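Local coordinates for CELL WALL surface anchor family protein (Streptococcus pneumoniae, PDB 2WW8) that acts as a pilus adhesin in host cell recognition, probably through an integrin-like domain that carries a bound magnesium ion, at residues A[357-360]-A[361-365]; A[409-412]-A[413-416]; A[455-459]-A[460-464]; A[470-473]-A[474-478]; A[495-498]-A[499-502]. One frame throughout, in Å; residues are numbered along the deposited sequence.

Contact 1. Residues A[357-360]-A[361-365]; sequences TFTQ and KALMK
Phe358 and Lys361 meet where a loop becomes a helix, with the phenyl ring folded back under the first turn. Phe358 holds the N-cap position, and its side chain runs opposite its own backbone N (chi1 -167°), which sets the flat of the ring against the lysine stem. Lys361 CB sits 3.6 Å from the ring centroid and only 7° off the ring normal, a CH-pi contact over the middle of the face; farther along the stem, Lys361 CD lies 3.8 Å from Phe358 CE2. The accompanying backbone bond, Lys361 N to Phe358 O, is weak at 3.3 Å. Regular helical geometry then takes over: Leu363 N binds Thr359 O, and Met364 N binds Gln360 O at 2.8 Å.

Farther along the turn, the side chains of buried Thr359 and Leu363 run alongside each other, and methyl CG2 of Thr359 comes 4.0 Å from Leu363 CD1. Met364 crosses Gln360 closely, its CG 3.1 Å from Gln360 O and its SD beside Gln360 CG. The looser side belongs to the partly exposed lysines, whose ends lead away from the turn: Lys361 carries its ammonium group to a salt bridge with Glu437, and Lys365 reaches Glu368. The amide oxygen of Gln360 accepts from Tyr394 N.

The side chains of Thr359 and Met364 each lie about 9 Å from a metal, magnesium and calcium respectively. Tyr522 of helix 516-526 packs on Gln360, Leu363 and Met364, whereas Ala362 and Lys365 rest on strand 269-275 of the parallel sheet.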
loop_
_atom_site.group_PDB
_atom_site.type_symbol
_atom_site.label_atom_id
_atom_site.label_comp_id
_atom_site.label_asym_id
_atom_site.label_seq_id
_atom_site.Cartn_x
_atom_site.Cartn_y
_atom_site.Cartn_z
ATOM N N THR A 357 -13.499 -43.269 16.260
ATOM C CA THR A 357 -12.195 -43.238 15.595
ATOM C C THR A 357 -12.032 -44.452 14.677
ATOM O O THR A 357 -11.535 -45.507 15.107
ATOM C CB THR A 357 -11.068 -43.101 16.618
ATOM O OG1 THR A 357 -11.424 -42.032 17.503
ATOM C CG2 THR A 357 -9.673 -42.774 15.943
ATOM N N PHE A 358 -12.459 -44.303 13.420
ATOM C CA PHE A 358 -12.362 -45.409 12.442
ATOM C C PHE A 358 -11.154 -45.181 11.511
ATOM O O PHE A 358 -11.282 -44.752 10.380
ATOM C CB PHE A 358 -13.632 -45.522 11.617
ATOM C CG PHE A 358 -13.776 -46.792 10.807
ATOM C CD1 PHE A 358 -12.762 -47.766 10.741
ATOM C CD2 PHE A 358 -14.995 -47.051 10.205
ATOM C CE1 PHE A 358 -12.957 -48.948 9.999
ATOM C CE2 PHE A 358 -15.213 -48.235 9.463
ATOM C CZ PHE A 358 -14.200 -49.187 9.335
ATOM N N THR A 359 -9.974 -45.427 12.077
ATOM C CA THR A 359 -8.691 -45.047 11.469
ATOM C C THR A 359 -8.527 -45.797 10.139
ATOM O O THR A 359 -8.140 -45.188 9.146
ATOM C CB THR A 359 -7.528 -45.480 12.398
ATOM O OG1 THR A 359 -7.774 -44.898 13.677
ATOM C CG2 THR A 359 -6.141 -44.919 11.886
ATOM N N GLN A 360 -8.895 -47.076 10.095
ATOM C CA GLN A 360 -8.690 -47.856 8.871
ATOM C C GLN A 360 -9.360 -47.281 7.642
ATOM O O GLN A 360 -8.835 -47.249 6.524
ATOM C CB GLN A 360 -9.235 -49.266 9.110
ATOM C CG GLN A 360 -8.935 -50.189 7.976
ATOM C CD GLN A 360 -9.471 -51.612 8.230
ATOM O OE1 GLN A 360 -10.146 -51.927 9.242
ATOM N NE2 GLN A 360 -9.159 -52.493 7.243
ATOM N N LYS A 361 -10.566 -46.782 7.867
ATOM C CA LYS A 361 -11.368 -46.232 6.792
ATOM C C LYS A 361 -10.727 -44.947 6.232
ATOM O O LYS A 361 -10.762 -44.668 5.016
ATOM C CB LYS A 361 -12.814 -45.980 7.304
ATOM C CG LYS A 361 -13.831 -45.515 6.219
ATOM C CD LYS A 361 -15.298 -45.497 6.766
ATOM C CE LYS A 361 -16.289 -45.448 5.557
ATOM N NZ LYS A 361 -17.710 -45.459 6.016
ATOM N N ALA A 362 -10.120 -44.182 7.120
ATOM C CA ALA A 362 -9.430 -42.985 6.718
ATOM C C ALA A 362 -8.180 -43.323 5.909
ATOM O O ALA A 362 -7.932 -42.670 4.912
ATOM C CB ALA A 362 -9.000 -42.198 7.975
ATOM N N LEU A 363 -7.374 -44.269 6.389
ATOM C CA LEU A 363 -6.177 -44.720 5.669
ATOM C C LEU A 363 -6.615 -45.265 4.298
ATOM O O LEU A 363 -5.968 -45.004 3.284
ATOM C CB LEU A 363 -5.463 -45.797 6.506
ATOM C CG LEU A 363 -4.724 -45.294 7.744
ATOM C CD1 LEU A 363 -4.332 -46.508 8.639
ATOM C CD2 LEU A 363 -3.508 -44.394 7.424
ATOM N N MET A 364 -7.707 -46.031 4.253
ATOM C CA MET A 364 -8.264 -46.472 2.979
ATOM C C MET A 364 -8.600 -45.388 1.973
ATOM O O MET A 364 -8.292 -45.542 0.787
ATOM C CB MET A 364 -9.460 -47.436 3.105
ATOM C CG MET A 364 -9.093 -48.718 3.764
ATOM S SD MET A 364 -10.524 -49.625 4.405
ATOM C CE MET A 364 -11.607 -49.718 2.920
ATOM N N LYS A 365 -9.227 -44.308 2.446
ATOM C CA LYS A 365 -9.569 -43.181 1.624
ATOM C C LYS A 365 -8.272 -42.510 1.125
ATOM O O LYS A 365 -8.217 -42.181 -0.033
ATOM C CB LYS A 365 -10.472 -42.191 2.384
ATOM C CG LYS A 365 -10.924 -41.051 1.429
ATOM C CD LYS A 365 -11.545 -41.623 0.148
ATOM C CE LYS A 365 -13.023 -41.871 0.341
ATOM N NZ LYS A 365 -13.593 -42.359 -0.945
#

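Contact 2. Residues A[409-412]-A[413-416]; sequences NQLN and AFFS
Ala413 opens the second half of this helical stretch by donating its N-H to Asn409 O at 3.0 Å, while its methyl group lies beside the same carbonyl. Phe414 follows, with its N 3.1 Å from Gln410 O. That oxygen has a second neighbour in the same residue: it stands 3.4 Å above the plane of the Phe414 ring, displaced toward the rim. The aromatic group thus folds back over the carbonyl that its own amide binds, as chi1 of -60° allows by keeping CG beside the backbone N.

Phe415 repeats the pattern one residue on. Its N binds Leu411 O at 2.9 Å, and that oxygen again faces the ring, but here a side chain joins in: Leu411 CG, thrown opposite its own N (chi1 -174°), meets the far end of the ring, 3.8 Å from Phe415 CE2, at a slant. Ser416 finishes the series with its N 3.0 Å from Asn412 O, the most bent of the four bonds.

Asn409, Asn412 and Ala413 lie on the exposed side of helix 407-416. On the other sides, Gln410 is bonded to Asn399 and Pro405 in a loop, Phe414 packs on Ile396 and Asp428, and Phe415 meets Trp521 of helix 516-526 edge-to-face.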
loop_
_atom_site.group_PDB
_atom_site.type_symbol
_atom_site.label_atom_id
_atom_site.label_comp_id
_atom_site.label_asym_id
_atom_site.label_seq_id
_atom_site.Cartn_x
_atom_site.Cartn_y
_atom_site.Cartn_z
ATOM N N ASN A 409 -4.932 -71.053 10.701
ATOM C CA ASN A 409 -4.622 -71.450 9.313
ATOM C C ASN A 409 -5.184 -70.419 8.318
ATOM O O ASN A 409 -4.495 -69.992 7.380
ATOM C CB ASN A 409 -5.065 -72.883 8.995
ATOM C CG ASN A 409 -4.119 -73.950 9.601
ATOM O OD1 ASN A 409 -2.949 -73.692 9.860
ATOM N ND2 ASN A 409 -4.639 -75.142 9.817
ATOM N N GLN A 410 -6.405 -69.962 8.586
ATOM C CA GLN A 410 -7.025 -69.010 7.691
ATOM C C GLN A 410 -6.226 -67.730 7.715
ATOM O O GLN A 410 -5.972 -67.120 6.663
ATOM C CB GLN A 410 -8.472 -68.734 8.062
ATOM C CG GLN A 410 -9.378 -69.911 7.753
ATOM C CD GLN A 410 -10.834 -69.512 7.939
ATOM O OE1 GLN A 410 -11.220 -68.399 7.591
ATOM N NE2 GLN A 410 -11.649 -70.406 8.454
ATOM N N LEU A 411 -5.855 -67.306 8.918
ATOM C CA LEU A 411 -5.175 -66.057 9.010
ATOM C C LEU A 411 -3.779 -66.189 8.416
ATOM O O LEU A 411 -3.273 -65.256 7.811
ATOM C CB LEU A 411 -5.098 -65.620 10.470
ATOM C CG LEU A 411 -4.542 -64.270 10.866
ATOM C CD1 LEU A 411 -5.378 -63.122 10.213
ATOM C CD2 LEU A 411 -4.575 -64.154 12.413
ATOM N N ASN A 412 -3.119 -67.319 8.606
ATOM C CA ASN A 412 -1.788 -67.450 8.079
ATOM C C ASN A 412 -1.850 -67.394 6.546
ATOM O O ASN A 412 -0.890 -66.890 5.950
ATOM C CB ASN A 412 -1.197 -68.811 8.414
ATOM C CG ASN A 412 -0.763 -68.966 9.844
ATOM O OD1 ASN A 412 -0.687 -68.004 10.609
ATOM N ND2 ASN A 412 -0.474 -70.226 10.205
ATOM N N ALA A 413 -2.930 -67.926 5.934
ATOM C CA ALA A 413 -3.079 -67.868 4.466
ATOM C C ALA A 413 -3.292 -66.412 4.012
ATOM O O ALA A 413 -2.678 -65.977 3.026
ATOM C CB ALA A 413 -4.157 -68.845 3.915
ATOM N N PHE A 414 -4.087 -65.639 4.749
ATOM C CA PHE A 414 -4.200 -64.189 4.516
ATOM C C PHE A 414 -2.863 -63.479 4.601
ATOM O O PHE A 414 -2.622 -62.607 3.771
ATOM C CB PHE A 414 -5.147 -63.449 5.484
ATOM C CG PHE A 414 -6.567 -63.932 5.441
ATOM C CD1 PHE A 414 -7.125 -64.413 4.272
ATOM C CD2 PHE A 414 -7.353 -63.875 6.572
ATOM C CE1 PHE A 414 -8.431 -64.854 4.265
ATOM C CE2 PHE A 414 -8.682 -64.311 6.566
ATOM C CZ PHE A 414 -9.232 -64.775 5.416
ATOM N N PHE A 415 -2.023 -63.792 5.595
ATOM C CA PHE A 415 -0.728 -63.084 5.739
ATOM C C PHE A 415 0.130 -63.453 4.534
ATOM O O PHE A 415 0.885 -62.641 4.043
ATOM C CB PHE A 415 0.066 -63.483 6.989
ATOM C CG PHE A 415 -0.472 -62.930 8.276
ATOM C CD1 PHE A 415 -1.066 -61.711 8.341
ATOM C CD2 PHE A 415 -0.412 -63.724 9.420
ATOM C CE1 PHE A 415 -1.577 -61.200 9.523
ATOM C CE2 PHE A 415 -0.924 -63.268 10.622
ATOM C CZ PHE A 415 -1.517 -61.982 10.658
ATOM N N SER A 416 -0.009 -64.682 4.070
ATOM C CA SER A 416 0.828 -65.189 2.985
ATOM C C SER A 416 0.648 -64.473 1.644
ATOM O O SER A 416 1.557 -64.452 0.852
ATOM C CB SER A 416 0.612 -66.685 2.808
ATOM O OG SER A 416 1.598 -67.210 1.931
#

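Contact 3. Residues A[455-459]-A[460-464]; sequences TVYEK and GAPAA
Thr455 and Pro462 touch beside the strands of a tight beta hairpin, turned by a type I' turn from Glu458 to Ala461. With its OG1 beside the backbone N, Thr455 (chi1 -52°) sends methyl CG2 toward the opposite strand, 3.8 Å from Pro462 CB. The same methyl stands over one face of the Tyr457 ring, offset toward its rim, so one methyl touches both the ring and the proline. Tyr457 and Pro462 form the non-hydrogen-bonded pair; their side chains diverge, and Tyr457 CE1 lies 4.3 Å from Pro462 CG, while the phenol OH is held by Asp453.

Ala463 is the buried residue of the group. Val456, with CG1 opposite its backbone N (chi1 -179°), brings that methyl to 4.0 Å from Ala463 CB, and Glu458 CB lies 3.9 Å from the same atom. Alongside them Ala463 N binds Val456 O at 2.9 Å. Backbone bonds from Val456 and Ala463 to Leu494 join the hairpin to strand 489-496 of the same antiparallel sheet.

Lys459 and Gly460 both take positive phi, as a type I' turn requires. Glu458 and Ala461 close it with two backbone bonds: Glu458 N meets Ala461 O nearly head-on at 2.8 Å, whereas Ala461 N sits well above the carbonyl plane of Glu458, 3.0 Å from its O.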
loop_
_atom_site.group_PDB
_atom_site.type_symbol
_atom_site.label_atom_id
_atom_site.label_comp_id
_atom_site.label_asym_id
_atom_site.label_seq_id
_atom_site.Cartn_x
_atom_site.Cartn_y
_atom_site.Cartn_z
ATOM N N THR A 455 -19.908 -59.854 29.193
ATOM C CA THR A 455 -20.583 -59.194 30.322
ATOM C C THR A 455 -20.177 -57.730 30.498
ATOM O O THR A 455 -18.989 -57.372 30.602
ATOM C CB THR A 455 -20.375 -59.965 31.640
ATOM O OG1 THR A 455 -20.741 -61.351 31.471
ATOM C CG2 THR A 455 -21.216 -59.431 32.809
ATOM N N VAL A 456 -21.196 -56.879 30.589
ATOM C CA VAL A 456 -20.966 -55.478 31.004
ATOM C C VAL A 456 -20.934 -55.464 32.520
ATOM O O VAL A 456 -21.797 -56.063 33.183
ATOM C CB VAL A 456 -22.085 -54.528 30.518
ATOM C CG1 VAL A 456 -21.825 -53.036 30.946
ATOM C CG2 VAL A 456 -22.215 -54.656 29.017
ATOM N N TYR A 457 -19.921 -54.807 33.078
ATOM C CA TYR A 457 -19.728 -54.712 34.512
ATOM C C TYR A 457 -19.991 -53.302 34.995
ATOM O O TYR A 457 -19.711 -52.362 34.275
ATOM C CB TYR A 457 -18.302 -55.077 34.898
ATOM C CG TYR A 457 -18.058 -56.542 34.662
ATOM C CD1 TYR A 457 -18.396 -57.475 35.638
ATOM C CD2 TYR A 457 -17.497 -56.975 33.469
ATOM C CE1 TYR A 457 -18.210 -58.837 35.426
ATOM C CE2 TYR A 457 -17.285 -58.335 33.250
ATOM C CZ TYR A 457 -17.652 -59.247 34.206
ATOM O OH TYR A 457 -17.430 -60.590 33.970
ATOM N N GLU A 458 -20.521 -53.165 36.202
ATOM C CA GLU A 458 -20.635 -51.854 36.836
ATOM C C GLU A 458 -20.442 -52.104 38.327
ATOM O O GLU A 458 -20.973 -53.083 38.873
ATOM C CB GLU A 458 -22.041 -51.296 36.568
ATOM C CG GLU A 458 -22.222 -49.797 36.610
ATOM C CD GLU A 458 -23.612 -49.367 36.175
ATOM O OE1 GLU A 458 -24.053 -49.751 35.070
ATOM O OE2 GLU A 458 -24.264 -48.629 36.939
ATOM N N LYS A 459 -19.676 -51.224 38.970
ATOM C CA LYS A 459 -19.418 -51.307 40.420
ATOM C C LYS A 459 -18.836 -52.656 40.860
ATOM O O LYS A 459 -19.054 -53.074 41.984
ATOM C CB LYS A 459 -20.663 -51.020 41.274
ATOM C CG LYS A 459 -21.461 -49.726 40.940
ATOM C CD LYS A 459 -22.679 -49.549 41.896
ATOM C CE LYS A 459 -22.237 -49.645 43.385
ATOM N NZ LYS A 459 -23.281 -49.769 44.455
ATOM N N GLY A 460 -18.088 -53.335 39.992
ATOM C CA GLY A 460 -17.505 -54.595 40.416
ATOM C C GLY A 460 -18.381 -55.800 40.147
ATOM O O GLY A 460 -18.023 -56.891 40.588
ATOM N N ALA A 461 -19.514 -55.646 39.449
ATOM C CA ALA A 461 -20.410 -56.803 39.245
ATOM C C ALA A 461 -21.121 -56.725 37.908
ATOM O O ALA A 461 -21.145 -55.673 37.263
ATOM C CB ALA A 461 -21.408 -56.964 40.394
ATOM N N PRO A 462 -21.693 -57.838 37.443
ATOM C CA PRO A 462 -22.511 -57.716 36.203
ATOM C C PRO A 462 -23.598 -56.623 36.347
ATOM O O PRO A 462 -24.239 -56.519 37.395
ATOM C CB PRO A 462 -23.135 -59.119 36.070
ATOM C CG PRO A 462 -22.114 -60.035 36.800
ATOM C CD PRO A 462 -21.693 -59.214 37.967
ATOM N N ALA A 463 -23.779 -55.858 35.288
ATOM C CA ALA A 463 -24.626 -54.671 35.182
ATOM C C ALA A 463 -25.984 -55.085 34.609
ATOM O O ALA A 463 -26.066 -55.978 33.782
ATOM C CB ALA A 463 -23.980 -53.676 34.243
ATOM N N ALA A 464 -27.054 -54.451 35.085
ATOM C CA ALA A 464 -28.402 -54.754 34.584
ATOM C C ALA A 464 -29.100 -53.443 34.194
ATOM O O ALA A 464 -28.843 -52.443 34.841
ATOM C CB ALA A 464 -29.169 -55.499 35.635
HETATM O O HOH W 1 -23.518 -53.669 38.865
#

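Contact 4. Residues A[470-473]-A[474-478]; sequences EKYS and EMKAA
Tyr472 and Lys476 lie side by side one helical turn apart, pointing the same way. The phenol ring stands opposite its own backbone N (chi1 175°) and leans along the helix, so that Lys476 CB comes over one of its faces, while farther out Lys476 CE reaches 3.7 Å from Tyr472 OH. The lysine thus follows the tyrosine with its carbon stem, bent along the way.

Three residues apart, Lys471 and Glu474 also run in the same direction. Here the charged ends approach, but Lys471 NZ is 3.7 Å from Glu474 OE1, a long salt bridge, and Lys471 CD is nearly as close to that oxygen. The other carboxylate oxygen of Glu474 has a firmer hold, from Tyr307 OH.

Backbone bonds tie the turns beneath: Met475 N to Lys471 O and Lys476 N to Tyr472 O, both 2.9 Å, and Ala477 N to Ser473 O. At the start, a water takes the place of a direct link, donating to Glu470 O at 2.8 Å and accepting from Glu474 N at 3.0 Å.

Met475 packs inward on Phe465 and Val467 of strand 461-467, and Tyr472 on Val482 and Pro486, whereas Ser473, Lys476 and Ala477 are exposed: the division of faces that defines a short amphipathic alpha helix.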
loop_
_atom_site.group_PDB
_atom_site.type_symbol
_atom_site.label_atom_id
_atom_site.label_comp_id
_atom_site.label_asym_id
_atom_site.label_seq_id
_atom_site.Cartn_x
_atom_site.Cartn_y
_atom_site.Cartn_z
ATOM N N GLU A 470 -43.844 -49.785 35.605
ATOM C CA GLU A 470 -44.641 -49.266 34.489
ATOM C C GLU A 470 -44.146 -49.588 33.097
ATOM O O GLU A 470 -44.873 -49.307 32.157
ATOM C CB GLU A 470 -44.767 -47.748 34.608
ATOM C CG GLU A 470 -45.520 -47.415 35.905
ATOM C CD GLU A 470 -44.630 -47.421 37.168
ATOM O OE1 GLU A 470 -43.375 -47.509 37.088
ATOM O OE2 GLU A 470 -45.246 -47.293 38.251
ATOM N N LYS A 471 -42.917 -50.088 32.962
ATOM C CA LYS A 471 -42.345 -50.462 31.674
ATOM C C LYS A 471 -42.195 -51.983 31.535
ATOM O O LYS A 471 -41.740 -52.499 30.501
ATOM C CB LYS A 471 -40.929 -49.931 31.583
ATOM C CG LYS A 471 -40.797 -48.463 31.339
ATOM C CD LYS A 471 -41.541 -48.029 30.080
ATOM C CE LYS A 471 -41.311 -46.541 29.777
ATOM N NZ LYS A 471 -42.482 -45.988 29.028
ATOM N N TYR A 472 -42.546 -52.691 32.600
ATOM C CA TYR A 472 -42.284 -54.125 32.638
ATOM C C TYR A 472 -43.056 -54.779 31.480
ATOM O O TYR A 472 -42.448 -55.480 30.680
ATOM C CB TYR A 472 -42.682 -54.725 33.984
ATOM C CG TYR A 472 -42.526 -56.229 33.974
ATOM C CD1 TYR A 472 -41.279 -56.833 34.204
ATOM C CD2 TYR A 472 -43.628 -57.052 33.695
ATOM C CE1 TYR A 472 -41.147 -58.224 34.159
ATOM C CE2 TYR A 472 -43.507 -58.447 33.654
ATOM C CZ TYR A 472 -42.243 -59.006 33.880
ATOM O OH TYR A 472 -42.037 -60.370 33.841
ATOM N N SER A 473 -44.365 -54.532 31.357
ATOM C CA SER A 473 -45.141 -55.209 30.292
ATOM C C SER A 473 -44.665 -54.911 28.856
ATOM O O SER A 473 -44.516 -55.804 28.022
ATOM C CB SER A 473 -46.633 -54.936 30.425
ATOM O OG SER A 473 -47.004 -55.325 31.752
ATOM N N GLU A 474 -44.428 -53.639 28.586
ATOM C CA GLU A 474 -43.876 -53.192 27.345
ATOM C C GLU A 474 -42.517 -53.848 27.029
ATOM O O GLU A 474 -42.298 -54.332 25.899
ATOM C CB GLU A 474 -43.765 -51.664 27.442
ATOM C CG GLU A 474 -43.053 -51.115 26.248
ATOM C CD GLU A 474 -42.777 -49.628 26.407
ATOM O OE1 GLU A 474 -43.591 -48.929 27.032
ATOM O OE2 GLU A 474 -41.731 -49.148 25.953
ATOM N N MET A 475 -41.569 -53.886 27.976
ATOM C CA MET A 475 -40.268 -54.468 27.587
ATOM C C MET A 475 -40.337 -55.987 27.510
ATOM O O MET A 475 -39.655 -56.608 26.677
ATOM C CB MET A 475 -39.090 -53.989 28.447
ATOM C CG MET A 475 -38.928 -52.456 28.408
ATOM S SD MET A 475 -37.391 -51.999 29.206
ATOM C CE MET A 475 -36.185 -52.305 27.931
ATOM N N LYS A 476 -41.189 -56.586 28.316
ATOM C CA LYS A 476 -41.407 -58.006 28.196
ATOM C C LYS A 476 -42.077 -58.352 26.825
ATOM O O LYS A 476 -41.671 -59.278 26.119
ATOM C CB LYS A 476 -42.272 -58.416 29.381
ATOM C CG LYS A 476 -42.784 -59.796 29.250
ATOM C CD LYS A 476 -41.925 -60.772 29.990
ATOM C CE LYS A 476 -42.868 -61.846 30.508
ATOM N NZ LYS A 476 -41.879 -62.958 30.679
ATOM N N ALA A 477 -43.054 -57.564 26.392
ATOM C CA ALA A 477 -43.752 -57.874 25.121
ATOM C C ALA A 477 -42.878 -57.623 23.907
ATOM O O ALA A 477 -43.033 -58.310 22.913
ATOM C CB ALA A 477 -45.081 -57.139 24.987
ATOM N N ALA A 478 -41.936 -56.685 24.007
ATOM C CA ALA A 478 -40.999 -56.411 22.932
ATOM C C ALA A 478 -39.962 -57.530 22.773
ATOM O O ALA A 478 -39.271 -57.560 21.761
ATOM C CB ALA A 478 -40.311 -55.054 23.141
HETATM O O HOH W 2 -45.455 -51.584 30.546
#

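Contact 5. Residues A[495-498]-A[499-502]; sequences NWRE and SILA
Arg497 (chi1 82°) and Ser499 (chi1 77°) both set their gamma atoms, CG and OG, between backbone N and carbonyl carbon, the crowded position, and this brings the two polar groups to the same side of the turn. From CG to NE the arginine is extended, and its guanidinium comes to lie over Ile500, whose CD1 sits 3.7 Å above the guanidinium plane, offset toward the rim. A water in that plane, at the edge, links the pair: it accepts from Arg497 NE at 2.8 Å and donates to Ser499 OG at 2.9 Å.

The backbone turns in a 3-10 manner, with bonds spanning three residues. Ile500 N binds Arg497 O at 3.0 Å and Leu501 N binds Glu498 O at 3.1 Å; both donors stand well above the planes of the carbonyls. Leu501, pointing back, brings CD2 to 3.7 Å from Trp496 CB. A second water donates to both Glu498 OE2, at 2.8 Å, and Ala502 O, at 2.6 Å, bridging the carboxylate and the carbonyl.

Strand 489-496 ends here, and the charges pair with residues earlier in the chain: Arg497 NH1 with Asp444, and also with Gly290 O; Glu498 OE1 with Arg442. For the guanidinium, the carboxylate probably offsets its charge, while the bonds at NE and NH1 and the aliphatic cover on one face probably restrict its rotation.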
loop_
_atom_site.group_PDB
_atom_site.type_symbol
_atom_site.label_atom_id
_atom_site.label_comp_id
_atom_site.label_asym_id
_atom_site.label_seq_id
_atom_site.Cartn_x
_atom_site.Cartn_y
_atom_site.Cartn_z
ATOM N N ASN A 495 -25.097 -57.222 28.101
ATOM C CA ASN A 495 -23.902 -57.787 27.480
ATOM C C ASN A 495 -23.491 -56.779 26.419
ATOM O O ASN A 495 -24.339 -56.040 25.885
ATOM C CB ASN A 495 -24.166 -59.116 26.737
ATOM C CG ASN A 495 -24.220 -60.332 27.626
ATOM O OD1 ASN A 495 -24.023 -60.302 28.839
ATOM N ND2 ASN A 495 -24.482 -61.465 26.984
ATOM N N TRP A 496 -22.190 -56.717 26.099
ATOM C CA TRP A 496 -21.795 -55.930 24.892
ATOM C C TRP A 496 -22.388 -56.602 23.603
ATOM O O TRP A 496 -22.464 -57.849 23.533
ATOM C CB TRP A 496 -20.248 -55.965 24.758
ATOM C CG TRP A 496 -19.596 -55.407 25.939
ATOM C CD1 TRP A 496 -18.907 -56.092 26.895
ATOM C CD2 TRP A 496 -19.581 -54.022 26.343
ATOM N NE1 TRP A 496 -18.492 -55.241 27.874
ATOM C CE2 TRP A 496 -18.870 -53.962 27.552
ATOM C CE3 TRP A 496 -20.103 -52.839 25.793
ATOM C CZ2 TRP A 496 -18.651 -52.765 28.249
ATOM C CZ3 TRP A 496 -19.888 -51.644 26.477
ATOM C CH2 TRP A 496 -19.164 -51.623 27.694
ATOM N N ARG A 497 -22.837 -55.829 22.619
ATOM C CA ARG A 497 -23.338 -56.409 21.364
ATOM C C ARG A 497 -22.222 -57.090 20.549
ATOM O O ARG A 497 -21.027 -56.749 20.721
ATOM C CB ARG A 497 -24.148 -55.351 20.568
ATOM C CG ARG A 497 -23.332 -54.388 19.753
ATOM C CD ARG A 497 -24.266 -53.397 19.024
ATOM N NE ARG A 497 -23.594 -52.627 17.978
ATOM C CZ ARG A 497 -23.013 -51.452 18.177
ATOM N NH1 ARG A 497 -23.002 -50.924 19.399
ATOM N NH2 ARG A 497 -22.392 -50.825 17.169
ATOM N N GLU A 498 -22.622 -58.101 19.756
ATOM C CA GLU A 498 -21.712 -58.940 19.024
ATOM C C GLU A 498 -20.583 -58.122 18.345
ATOM O O GLU A 498 -19.432 -58.473 18.435
ATOM C CB GLU A 498 -22.440 -59.706 17.918
ATOM C CG GLU A 498 -21.564 -60.833 17.385
ATOM C CD GLU A 498 -20.549 -60.372 16.292
ATOM O OE1 GLU A 498 -20.880 -59.382 15.586
ATOM O OE2 GLU A 498 -19.425 -60.950 16.093
ATOM N N SER A 499 -20.938 -57.062 17.642
ATOM C CA SER A 499 -19.941 -56.341 16.831
ATOM C C SER A 499 -18.850 -55.604 17.626
ATOM O O SER A 499 -17.890 -55.147 17.030
ATOM C CB SER A 499 -20.684 -55.418 15.872
ATOM O OG SER A 499 -21.120 -54.301 16.605
ATOM N N ILE A 500 -18.967 -55.548 18.963
ATOM C CA ILE A 500 -18.010 -54.897 19.850
ATOM C C ILE A 500 -17.048 -55.937 20.426
ATOM O O ILE A 500 -16.007 -55.567 20.957
ATOM C CB ILE A 500 -18.782 -54.220 21.035
ATOM C CG1 ILE A 500 -19.820 -53.184 20.575
ATOM C CG2 ILE A 500 -17.896 -53.527 22.026
ATOM C CD1 ILE A 500 -19.459 -52.241 19.481
ATOM N N LEU A 501 -17.419 -57.226 20.375
ATOM C CA LEU A 501 -16.631 -58.293 20.942
ATOM C C LEU A 501 -15.512 -58.766 20.011
ATOM O O LEU A 501 -15.443 -58.367 18.850
ATOM C CB LEU A 501 -17.569 -59.505 21.165
ATOM C CG LEU A 501 -18.770 -59.217 22.110
ATOM C CD1 LEU A 501 -19.763 -60.418 22.124
ATOM C CD2 LEU A 501 -18.341 -58.891 23.531
ATOM N N ALA A 502 -14.605 -59.537 20.598
ATOM C CA ALA A 502 -13.539 -60.245 19.887
ATOM C C ALA A 502 -14.254 -61.193 18.899
ATOM O O ALA A 502 -15.418 -61.592 19.097
ATOM C CB ALA A 502 -12.799 -61.004 20.941
HETATM O O HOH W 3 -23.784 -53.912 15.518
HETATM O O HOH W 4 -17.891 -61.751 18.327
#

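Overall arrangement
The set illustrates how local contacts change character with their place in a fold. Contact 1 is the buried one, near both metals and against the parallel sheet; contacts 2, 4 and 5 are partly buried, and contact 3 lies at the surface. Contacts 1, 2 and 4 rest on alpha-helical bonds, differing in what joins them: a CH-pi contact, aromatic rings over carbonyls, a long salt bridge. Contacts 3 and 5 share an antiparallel sheet, where strands 461-467 and 489-496 are neighbours, and they touch through Val456 and Trp496. Helix 469-477 of contact 4 follows strand 461-467 directly. Bridging waters take part in contacts 3, 4 and 5.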